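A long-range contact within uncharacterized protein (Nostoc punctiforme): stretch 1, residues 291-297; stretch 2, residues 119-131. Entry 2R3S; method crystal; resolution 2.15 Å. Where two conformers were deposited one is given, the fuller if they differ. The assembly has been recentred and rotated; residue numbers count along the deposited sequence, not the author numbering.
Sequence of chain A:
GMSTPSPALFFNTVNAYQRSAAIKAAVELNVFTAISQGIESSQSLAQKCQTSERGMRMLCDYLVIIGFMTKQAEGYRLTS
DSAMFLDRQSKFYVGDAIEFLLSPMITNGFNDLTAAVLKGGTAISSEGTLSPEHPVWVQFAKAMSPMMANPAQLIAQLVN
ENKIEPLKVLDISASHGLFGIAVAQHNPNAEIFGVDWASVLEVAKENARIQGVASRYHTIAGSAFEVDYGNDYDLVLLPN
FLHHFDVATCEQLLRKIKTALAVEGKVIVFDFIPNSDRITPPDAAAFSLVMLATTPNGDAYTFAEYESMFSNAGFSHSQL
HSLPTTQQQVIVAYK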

HETATM    1  N   MSE A 291       6.722  -2.674 -14.183  1.00 26.40           N
HETATM    2  CA  MSE A 291       6.999  -3.438 -15.385  1.00 26.39           C
HETATM    3  C   MSE A 291       7.150  -4.913 -15.098  1.00 25.44           C
HETATM    4  O   MSE A 291       6.703  -5.737 -15.880  1.00 28.02           O
HETATM    5  CB  MSE A 291       8.215  -2.891 -16.122  1.00 24.36           C
HETATM    6  CG  MSE A 291       8.013  -1.473 -16.654  1.00 22.88           C
HETATM    7 SE   MSE A 291       6.602  -1.416 -18.030  0.75 26.59          SE
HETATM    8  CE  MSE A 291       4.989  -1.151 -16.909  1.00 22.20           C
ATOM      9  N   LEU A 292       7.733  -5.271 -13.972  1.00 25.08           N
ATOM     10  CA  LEU A 292       7.809  -6.686 -13.600  1.00 25.27           C
ATOM     11  C   LEU A 292       6.424  -7.276 -13.382  1.00 26.69           C
ATOM     12  O   LEU A 292       6.140  -8.415 -13.804  1.00 26.25           O
ATOM     13  CB  LEU A 292       8.669  -6.894 -12.347  1.00 24.54           C
ATOM     14  CG  LEU A 292       8.775  -8.305 -11.750  1.00 25.29           C
ATOM     15  CD1 LEU A 292       9.565  -9.288 -12.632  1.00 19.41           C
ATOM     16  CD2 LEU A 292       9.377  -8.243 -10.367  1.00 24.14           C
ATOM     17  N   ALA A 293       5.578  -6.535 -12.669  1.00 24.25           N
ATOM     18  CA  ALA A 293       4.270  -7.053 -12.300  1.00 25.80           C
ATOM     19  C   ALA A 293       3.327  -7.212 -13.497  1.00 25.16           C
ATOM     20  O   ALA A 293       2.490  -8.101 -13.495  1.00 26.32           O
ATOM     21  CB  ALA A 293       3.604  -6.193 -11.207  1.00 23.09           C
ATOM     22  N   THR A 294       3.473  -6.369 -14.515  1.00 27.63           N
ATOM     23  CA  THR A 294       2.428  -6.225 -15.519  1.00 26.24           C
ATOM     24  C   THR A 294       2.802  -6.599 -16.959  1.00 26.42           C
ATOM     25  O   THR A 294       1.916  -6.702 -17.789  1.00 25.91           O
ATOM     26  CB  THR A 294       1.885  -4.783 -15.558  1.00 27.10           C
ATOM     27  OG1 THR A 294       2.913  -3.883 -15.983  1.00 24.82           O
ATOM     28  CG2 THR A 294       1.276  -4.350 -14.215  1.00 21.82           C
ATOM     29  N   THR A 295       4.091  -6.729 -17.254  1.00 27.68           N
ATOM     30  CA  THR A 295       4.597  -7.008 -18.590  1.00 27.54           C
ATOM     31  C   THR A 295       5.578  -8.203 -18.490  1.00 31.12           C
ATOM     32  O   THR A 295       6.108  -8.492 -17.391  1.00 32.19           O
ATOM     33  CB  THR A 295       5.323  -5.805 -19.230  1.00 27.45           C
ATOM     34  OG1 THR A 295       6.604  -5.626 -18.623  1.00 26.70           O
ATOM     35  CG2 THR A 295       4.523  -4.496 -19.129  1.00 23.35           C
ATOM     36  N   PRO A 296       5.762  -8.963 -19.599  1.00 31.17           N
ATOM     37  CA  PRO A 296       6.714 -10.091 -19.565  1.00 30.42           C
ATOM     38  C   PRO A 296       8.204  -9.736 -19.475  1.00 28.45           C
ATOM     39  O   PRO A 296       8.923 -10.461 -18.829  1.00 32.56           O
ATOM     40  CB  PRO A 296       6.402 -10.872 -20.875  1.00 30.38           C
ATOM     41  CG  PRO A 296       5.008 -10.379 -21.293  1.00 33.41           C
ATOM     42  CD  PRO A 296       5.018  -8.920 -20.873  1.00 31.39           C
ATOM     43  N   ASN A 297       8.652  -8.684 -20.155  1.00 30.52           N
ATOM     44  CA  ASN A 297      10.050  -8.293 -20.279  0.50 30.13           C
ATOM     45  C   ASN A 297      10.255  -6.770 -20.217  1.00 29.90           C
ATOM     46  O   ASN A 297      11.297  -6.285 -20.654  1.00 29.11           O
ATOM     47  CB  ASN A 297      10.643  -8.753 -21.638  0.50 30.27           C
ATOM     48  CG  ASN A 297      10.115 -10.104 -22.127  0.50 28.69           C
ATOM     49  OD1 ASN A 297      10.346 -11.146 -21.501  0.50 26.59           O
ATOM     50  ND2 ASN A 297       9.436 -10.092 -23.289  0.50 25.23           N
TER
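Stretch 2 (119-131) KGGTAISSEGTLS

Stretch 2 is mostly irregular loop, with a short 3-10 segment at Thr129 and Leu130 near its end, and it passes beside the point where the helix of stretch 1 runs out. Helical carbonyls near a C-terminus lack their usual amide partners, and here the loop supplies donors. Gly121 and Thr122 run against the order of stretch 1, with the CA atoms of Gly121 and Pro296 4.4 Å apart and those of Thr122 and Ala293 4.8 Å apart; the chain then reaches Thr294 again through Thr129.

Thr122 is the pivot. Its N donates to Thr295 O at 2.9 Å, and its side chain, pointing toward the helix, donates from OG1 to Ala293 O at 2.7 Å. The same OG1 accepts from Ile124 N at 3.1 Å, so one hydroxyl ties the helix end to the loop's own turn. Ala293 O also accepts from water 1 at 2.8 Å, which in turn accepts a hydrogen bond from Ala123 N at 3.0 Å.

Thr294 O is met farther along by Thr129 N, at 3.1 Å and nearly straight. Gly128 CA lies 3.5 Å from the same oxygen in a CA-H...O contact; a CB on Gly128 would clash with Thr294 O, and its positive phi also favours glycine. Water 2 links the two threonines, donating to Thr294 OG1 at 2.7 Å and lying 2.8 Å from Thr129 OG1. Within the helix end, Thr295 N and OG1 both donate to Met291 O, at 3.1 and 2.7 Å.

Gly121 is similarly constrained: its CA approaches Pro296 O at 3.5 Å, where a CB would collide. Gly120, just past a helix, has a positive phi at which a CB would jam against the preceding carbonyl. Pro296 has no amide hydrogen to satisfy, and its ring packs with CD 3.9 Å from Leu130 CD1. Ile124 CD1 covers Thr294 CA at 4.1 Å.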

ATOM      1  N   LYS A 119       9.520 -16.049 -11.862  1.00 30.32           N
ATOM      2  CA  LYS A 119       9.545 -16.351 -13.280  0.50 29.30           C
ATOM      3  C   LYS A 119      10.223 -15.295 -14.151  1.00 29.35           C
ATOM      4  O   LYS A 119      10.575 -15.586 -15.300  1.00 28.87           O
ATOM      5  CB  LYS A 119       8.124 -16.677 -13.782  0.50 31.65           C
ATOM      6  CG  LYS A 119       7.160 -15.509 -13.970  0.50 30.87           C
ATOM      7  CD  LYS A 119       5.795 -16.012 -14.525  0.50 30.99           C
ATOM      8  CE  LYS A 119       5.804 -16.181 -16.058  0.50 27.10           C
ATOM      9  NZ  LYS A 119       4.472 -16.525 -16.651  0.50 30.65           N
ATOM     10  N   GLY A 120      10.421 -14.090 -13.611  1.00 27.35           N
ATOM     11  CA  GLY A 120      11.157 -13.008 -14.298  1.00 28.18           C
ATOM     12  C   GLY A 120      10.289 -12.092 -15.154  1.00 28.76           C
ATOM     13  O   GLY A 120      10.747 -11.485 -16.121  1.00 30.08           O
ATOM     14  N   GLY A 121       9.020 -12.007 -14.808  1.00 28.10           N
ATOM     15  CA  GLY A 121       8.077 -11.211 -15.556  1.00 27.61           C
ATOM     16  C   GLY A 121       6.682 -11.526 -15.093  1.00 28.52           C
ATOM     17  O   GLY A 121       6.497 -12.361 -14.208  1.00 28.57           O
ATOM     18  N   THR A 122       5.700 -10.880 -15.708  1.00 27.76           N
ATOM     19  CA  THR A 122       4.331 -10.920 -15.215  1.00 29.78           C
ATOM     20  C   THR A 122       3.792 -12.354 -15.092  1.00 31.28           C
ATOM     21  O   THR A 122       3.946 -13.154 -15.989  1.00 34.05           O
ATOM     22  CB  THR A 122       3.346 -10.063 -16.071  1.00 26.53           C
ATOM     23  OG1 THR A 122       2.086  -9.992 -15.395  1.00 24.33           O
ATOM     24  CG2 THR A 122       3.124 -10.672 -17.461  1.00 21.37           C
ATOM     25  N   ALA A 123       3.181 -12.634 -13.943  1.00 34.95           N
ATOM     26  CA  ALA A 123       2.418 -13.846 -13.692  1.00 37.82           C
ATOM     27  C   ALA A 123       0.958 -13.751 -14.209  1.00 40.17           C
ATOM     28  O   ALA A 123       0.188 -14.709 -14.075  1.00 40.14           O
ATOM     29  CB  ALA A 123       2.406 -14.121 -12.195  1.00 36.50           C
ATOM     30  N   ILE A 124       0.578 -12.598 -14.760  1.00 41.09           N
ATOM     31  CA  ILE A 124      -0.741 -12.413 -15.336  1.00 42.69           C
ATOM     32  C   ILE A 124      -0.837 -13.233 -16.623  1.00 44.90           C
ATOM     33  O   ILE A 124       0.101 -13.258 -17.452  1.00 45.00           O
ATOM     34  CB  ILE A 124      -1.028 -10.914 -15.704  1.00 41.99           C
ATOM     35  CG1 ILE A 124      -1.045 -10.014 -14.464  1.00 39.57           C
ATOM     36  CG2 ILE A 124      -2.352 -10.784 -16.465  1.00 33.48           C
ATOM     37  CD1 ILE A 124      -0.964  -8.441 -14.803  1.00 42.54           C
ATOM     38  N   SER A 125      -1.997 -13.863 -16.806  1.00 46.85           N
ATOM     39  CA  SER A 125      -2.229 -14.689 -17.988  1.00 50.43           C
ATOM     40  C   SER A 125      -1.834 -13.929 -19.245  1.00 51.80           C
ATOM     41  O   SER A 125      -2.049 -12.713 -19.362  1.00 50.65           O
ATOM     42  CB  SER A 125      -3.701 -15.175 -18.102  1.00 49.55           C
ATOM     43  N   SER A 126      -1.278 -14.694 -20.180  1.00 56.07           N
ATOM     44  CA  SER A 126      -0.840 -14.218 -21.495  1.00 56.12           C
ATOM     45  C   SER A 126       0.391 -13.319 -21.336  1.00 55.05           C
ATOM     46  O   SER A 126       1.421 -13.726 -20.742  1.00 54.38           O
ATOM     47  CB  SER A 126      -1.988 -13.545 -22.274  1.00 55.33           C
ATOM     48  OG  SER A 126      -3.094 -14.430 -22.380  1.00 56.16           O
ATOM     49  N   GLU A 127       0.273 -12.111 -21.861  1.00 50.88           N
ATOM     50  CA  GLU A 127       1.365 -11.200 -21.883  1.00 46.43           C
ATOM     51  C   GLU A 127       1.002 -10.000 -21.048  1.00 40.05           C
ATOM     52  O   GLU A 127       1.361  -8.891 -21.402  1.00 38.12           O
ATOM     53  CB  GLU A 127       1.571 -10.782 -23.312  1.00 47.85           C
ATOM     54  CG  GLU A 127       1.894 -11.939 -24.232  1.00 56.16           C
ATOM     55  CD  GLU A 127       2.188 -11.438 -25.625  1.00 64.20           C
ATOM     56  OE1 GLU A 127       1.247 -10.917 -26.292  1.00 56.72           O
ATOM     57  OE2 GLU A 127       3.373 -11.532 -26.017  1.00 65.50           O
ATOM     58  N   GLY A 128       0.277 -10.246 -19.957  1.00 34.08           N
ATOM     59  CA  GLY A 128      -0.226  -9.208 -19.089  1.00 33.38           C
ATOM     60  C   GLY A 128      -0.960  -8.141 -19.882  1.00 32.82           C
ATOM     61  O   GLY A 128      -1.852  -8.430 -20.669  1.00 31.41           O
ATOM     62  N   THR A 129      -0.526  -6.903 -19.709  1.00 34.70           N
ATOM     63  CA  THR A 129      -1.179  -5.758 -20.315  1.00 34.64           C
ATOM     64  C   THR A 129      -0.806  -5.583 -21.771  1.00 35.63           C
ATOM     65  O   THR A 129      -1.331  -4.693 -22.431  1.00 34.52           O
ATOM     66  CB  THR A 129      -0.797  -4.452 -19.567  1.00 36.81           C
ATOM     67  OG1 THR A 129       0.634  -4.308 -19.577  1.00 31.45           O
ATOM     68  CG2 THR A 129      -1.342  -4.450 -18.151  1.00 28.11           C
ATOM     69  N   LEU A 130       0.094  -6.427 -22.281  1.00 37.98           N
ATOM     70  CA  LEU A 130       0.556  -6.337 -23.668  1.00 38.64           C
ATOM     71  C   LEU A 130      -0.267  -7.194 -24.646  1.00 39.91           C
ATOM     72  O   LEU A 130       0.030  -7.205 -25.834  1.00 42.22           O
ATOM     73  CB  LEU A 130       2.054  -6.678 -23.747  1.00 36.68           C
ATOM     74  CG  LEU A 130       2.955  -5.828 -22.814  1.00 38.55           C
ATOM     75  CD1 LEU A 130       4.395  -5.843 -23.264  1.00 31.57           C
ATOM     76  CD2 LEU A 130       2.464  -4.343 -22.664  1.00 35.72           C
ATOM     77  N   SER A 131      -1.303  -7.890 -24.172  1.00 40.38           N
ATOM     78  CA  SER A 131      -2.196  -8.607 -25.093  1.00 41.05           C
ATOM     79  C   SER A 131      -2.875  -7.613 -26.045  1.00 39.63           C
ATOM     80  O   SER A 131      -3.140  -6.481 -25.657  1.00 37.62           O
ATOM     81  CB  SER A 131      -3.230  -9.476 -24.359  1.00 39.43           C
ATOM     82  OG  SER A 131      -4.086  -8.725 -23.534  1.00 39.96           O
TER
HETATM   83  O   HOH W   1       2.360 -10.489 -12.002  1.00 31.64           O
HETATM   84  O   HOH W   2       1.989  -2.393 -18.073  1.00 32.01           O